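Local coordinates for protein amino acid amide racemase (Ochrobactrum anthropi, PDB 6GIO) that belongs to the class-III aminotransferase family of pyridoxal-5'-phosphate-dependent enzymes and carries pyridoxal-5'-phosphate in its pocket, at residues L336-I342 against V416-G421. Coordinates in Å, arbitrary orientation, origin at the centre of the assembly. Numbering follows the deposited sequence.
Sequences LSDKHSI and VDQAIG
One carboxylate can tie two consecutive side chains, where a helix gives way to loop, to a neighbouring helix, and D417 is a clear case. Its OD1 accepts a nearly straight hydrogen bond from NE2 of H340 (2.8 Å, 173° at the hydrogen), a His-carboxylate pair, while its OD2 forms a salt bridge with NZ of K339 at 2.7 Å. D417 is t in chi1, which brings the carboxylate across the gap; H340, m in chi1, presents NE2 to it. Segment 336-342 begins as weakly bonded helix, kinked at S337 and D338; H340 N still bonds L336 O at 2.9 Å, and the chain is loop from H340 (phi/psi -120/106). Segment 416-421 is regular helix. CA atoms pair L336-D417 at 6.6 Å and H340-G421 at 7.2 Å. I420 CG2 covers one face of the imidazole as a CH-pi contact, 3.9 Å from the H340 ring centroid, and H340 CE1 lies 3.6 Å from G421 CA. I342 CG2 meets I420 CG2 at 3.6 Å; L336 CD1 reaches V416 CG1 at 4.4 Å. This structural packing in the C-terminal part of the class-III aminotransferase fold joins helix 318-339 and the following loop to helix 406-424, L336 and I420 resting on I343 of strand 343-349 and I342 touching T371 of helix 369-382.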
ATOM      1  N   LEU C 336      30.451 -25.169  -4.700  1.00 29.65           N
ATOM      2  CA  LEU C 336      30.376 -24.969  -6.136  1.00 29.47           C
ATOM      3  C   LEU C 336      31.465 -24.025  -6.652  1.00 28.50           C
ATOM      4  O   LEU C 336      31.771 -24.024  -7.864  1.00 27.87           O
ATOM      5  CB  LEU C 336      28.992 -24.477  -6.574  1.00 30.19           C
ATOM      6  CG  LEU C 336      27.813 -25.437  -6.271  1.00 33.95           C
ATOM      7  CD1 LEU C 336      26.516 -24.796  -6.705  1.00 34.01           C
ATOM      8  CD2 LEU C 336      27.953 -26.814  -6.931  1.00 35.93           C
ATOM      9  N   SER C 337      32.072 -23.242  -5.764  1.00 26.10           N
ATOM     10  CA  SER C 337      33.147 -22.341  -6.222  1.00 27.15           C
ATOM     11  C   SER C 337      34.404 -23.121  -6.640  1.00 27.22           C
ATOM     12  O   SER C 337      35.204 -22.603  -7.415  1.00 27.17           O
ATOM     13  CB  SER C 337      33.532 -21.283  -5.190  1.00 27.70           C
ATOM     14  OG  SER C 337      34.140 -21.877  -4.088  1.00 29.27           O
ATOM     15  N   ASP C 338      34.581 -24.351  -6.154  1.00 26.25           N
ATOM     16  CA  ASP C 338      35.668 -25.181  -6.631  1.00 27.48           C
ATOM     17  C   ASP C 338      35.495 -25.453  -8.139  1.00 26.81           C
ATOM     18  O   ASP C 338      36.458 -25.479  -8.862  1.00 26.38           O
ATOM     19  CB  ASP C 338      35.742 -26.493  -5.848  1.00 29.55           C
ATOM     20  CG  ASP C 338      37.046 -27.287  -6.125  1.00 32.10           C
ATOM     21  OD1 ASP C 338      38.176 -26.818  -5.787  1.00 35.25           O
ATOM     22  OD2 ASP C 338      36.932 -28.413  -6.645  1.00 31.66           O
ATOM     23  N   LYS C 339      34.275 -25.610  -8.617  1.00 26.76           N
ATOM     24  CA  LYS C 339      34.073 -25.880 -10.043  1.00 29.41           C
ATOM     25  C   LYS C 339      33.945 -24.617 -10.850  1.00 30.05           C
ATOM     26  O   LYS C 339      34.338 -24.572 -12.015  1.00 30.68           O
ATOM     27  CB  LYS C 339      32.777 -26.631 -10.259  1.00 33.76           C
ATOM     28  CG  LYS C 339      32.698 -28.025  -9.675  1.00 37.34           C
ATOM     29  CD  LYS C 339      31.527 -28.783 -10.306  1.00 38.50           C
ATOM     30  CE  LYS C 339      30.494 -29.181  -9.258  1.00 43.82           C
ATOM     31  NZ  LYS C 339      29.527 -30.197  -9.768  1.00 41.82           N
ATOM     32  N   HIS C 340      33.321 -23.603 -10.248  1.00 29.25           N
ATOM     33  CA  HIS C 340      33.004 -22.375 -10.960  1.00 28.33           C
ATOM     34  C   HIS C 340      33.696 -21.162 -10.305  1.00 29.08           C
ATOM     35  O   HIS C 340      33.273 -20.684  -9.244  1.00 27.26           O
ATOM     36  CB  HIS C 340      31.498 -22.198 -10.917  1.00 28.44           C
ATOM     37  CG  HIS C 340      30.731 -23.350 -11.480  1.00 27.42           C
ATOM     38  ND1 HIS C 340      30.790 -23.696 -12.818  1.00 28.98           N
ATOM     39  CD2 HIS C 340      29.861 -24.216 -10.902  1.00 27.58           C
ATOM     40  CE1 HIS C 340      29.981 -24.717 -13.043  1.00 28.04           C
ATOM     41  NE2 HIS C 340      29.409 -25.058 -11.897  1.00 26.25           N
ATOM     42  N   SER C 341      34.740 -20.648 -10.929  1.00 28.93           N
ATOM     43  CA  SER C 341      35.513 -19.581 -10.290  1.00 31.46           C
ATOM     44  C   SER C 341      34.722 -18.242 -10.247  1.00 30.18           C
ATOM     45  O   SER C 341      35.046 -17.361  -9.442  1.00 28.57           O
ATOM     46  CB  SER C 341      36.904 -19.466 -10.922  1.00 32.47           C
ATOM     47  OG  SER C 341      36.766 -19.209 -12.291  1.00 40.71           O
ATOM     48  N   ILE C 342      33.654 -18.127 -11.055  1.00 26.87           N
ATOM     49  CA  ILE C 342      32.777 -16.941 -11.019  1.00 27.39           C
ATOM     50  C   ILE C 342      32.096 -16.732  -9.650  1.00 26.92           C
ATOM     51  O   ILE C 342      31.700 -15.634  -9.329  1.00 25.92           O
ATOM     52  CB  ILE C 342      31.707 -16.996 -12.126  1.00 26.30           C
ATOM     53  CG1 ILE C 342      30.972 -15.654 -12.261  1.00 27.02           C
ATOM     54  CG2 ILE C 342      30.710 -18.121 -11.865  1.00 28.31           C
ATOM     55  CD1 ILE C 342      30.036 -15.609 -13.460  1.00 26.89           C
ATOM     56  N   VAL C 416      21.504 -24.580  -9.877  1.00 26.53           N
ATOM     57  CA  VAL C 416      22.437 -23.422  -9.917  1.00 26.91           C
ATOM     58  C   VAL C 416      23.798 -23.797 -10.554  1.00 25.83           C
ATOM     59  O   VAL C 416      24.356 -23.043 -11.351  1.00 24.16           O
ATOM     60  CB  VAL C 416      22.685 -22.869  -8.492  1.00 27.41           C
ATOM     61  CG1 VAL C 416      23.792 -21.824  -8.498  1.00 27.54           C
ATOM     62  CG2 VAL C 416      21.393 -22.281  -7.958  1.00 29.16           C
ATOM     63  N   ASP C 417      24.327 -24.947 -10.125  1.00 28.56           N
ATOM     64  CA  ASP C 417      25.561 -25.518 -10.638  1.00 28.89           C
ATOM     65  C   ASP C 417      25.466 -25.679 -12.154  1.00 29.12           C
ATOM     66  O   ASP C 417      26.318 -25.216 -12.903  1.00 31.14           O
ATOM     67  CB  ASP C 417      25.803 -26.862  -9.916  1.00 29.17           C
ATOM     68  CG  ASP C 417      27.011 -27.627 -10.428  1.00 29.66           C
ATOM     69  OD1 ASP C 417      27.705 -27.203 -11.369  1.00 34.38           O
ATOM     70  OD2 ASP C 417      27.224 -28.717  -9.896  1.00 31.44           O
ATOM     71  N   GLN C 418      24.392 -26.288 -12.610  1.00 29.88           N
ATOM     72  CA  GLN C 418      24.224 -26.526 -14.035  1.00 29.13           C
ATOM     73  C   GLN C 418      24.009 -25.235 -14.804  1.00 30.67           C
ATOM     74  O   GLN C 418      24.492 -25.094 -15.942  1.00 30.00           O
ATOM     75  CB  GLN C 418      23.049 -27.482 -14.263  1.00 31.73           C
ATOM     76  CG  GLN C 418      22.942 -27.952 -15.717  1.00 32.63           C
ATOM     77  CD  GLN C 418      24.092 -28.861 -16.112  1.00 34.83           C
ATOM     78  OE1 GLN C 418      24.705 -28.705 -17.164  1.00 39.92           O
ATOM     79  NE2 GLN C 418      24.401 -29.792 -15.252  1.00 35.99           N
ATOM     80  N   ALA C 419      23.274 -24.288 -14.206  1.00 28.38           N
ATOM     81  CA  ALA C 419      22.999 -23.018 -14.891  1.00 29.51           C
ATOM     82  C   ALA C 419      24.292 -22.169 -15.094  1.00 27.67           C
ATOM     83  O   ALA C 419      24.535 -21.636 -16.172  1.00 26.32           O
ATOM     84  CB  ALA C 419      21.906 -22.217 -14.169  1.00 28.69           C
ATOM     85  N   ILE C 420      25.104 -22.061 -14.047  1.00 28.35           N
ATOM     86  CA  ILE C 420      26.400 -21.338 -14.113  1.00 26.99           C
ATOM     87  C   ILE C 420      27.326 -21.968 -15.168  1.00 29.21           C
ATOM     88  O   ILE C 420      27.938 -21.264 -15.967  1.00 30.48           O
ATOM     89  CB  ILE C 420      27.110 -21.348 -12.753  1.00 23.99           C
ATOM     90  CG1 ILE C 420      26.313 -20.515 -11.751  1.00 26.17           C
ATOM     91  CG2 ILE C 420      28.489 -20.756 -12.889  1.00 24.51           C
ATOM     92  CD1 ILE C 420      26.787 -20.565 -10.319  1.00 26.90           C
ATOM     93  N   GLY C 421      27.411 -23.297 -15.151  1.00 29.74           N
ATOM     94  CA  GLY C 421      28.246 -24.037 -16.078  1.00 30.88           C
ATOM     95  C   GLY C 421      27.785 -23.831 -17.487  1.00 30.44           C
ATOM     96  O   GLY C 421      28.595 -23.591 -18.366  1.00 36.12           O
TER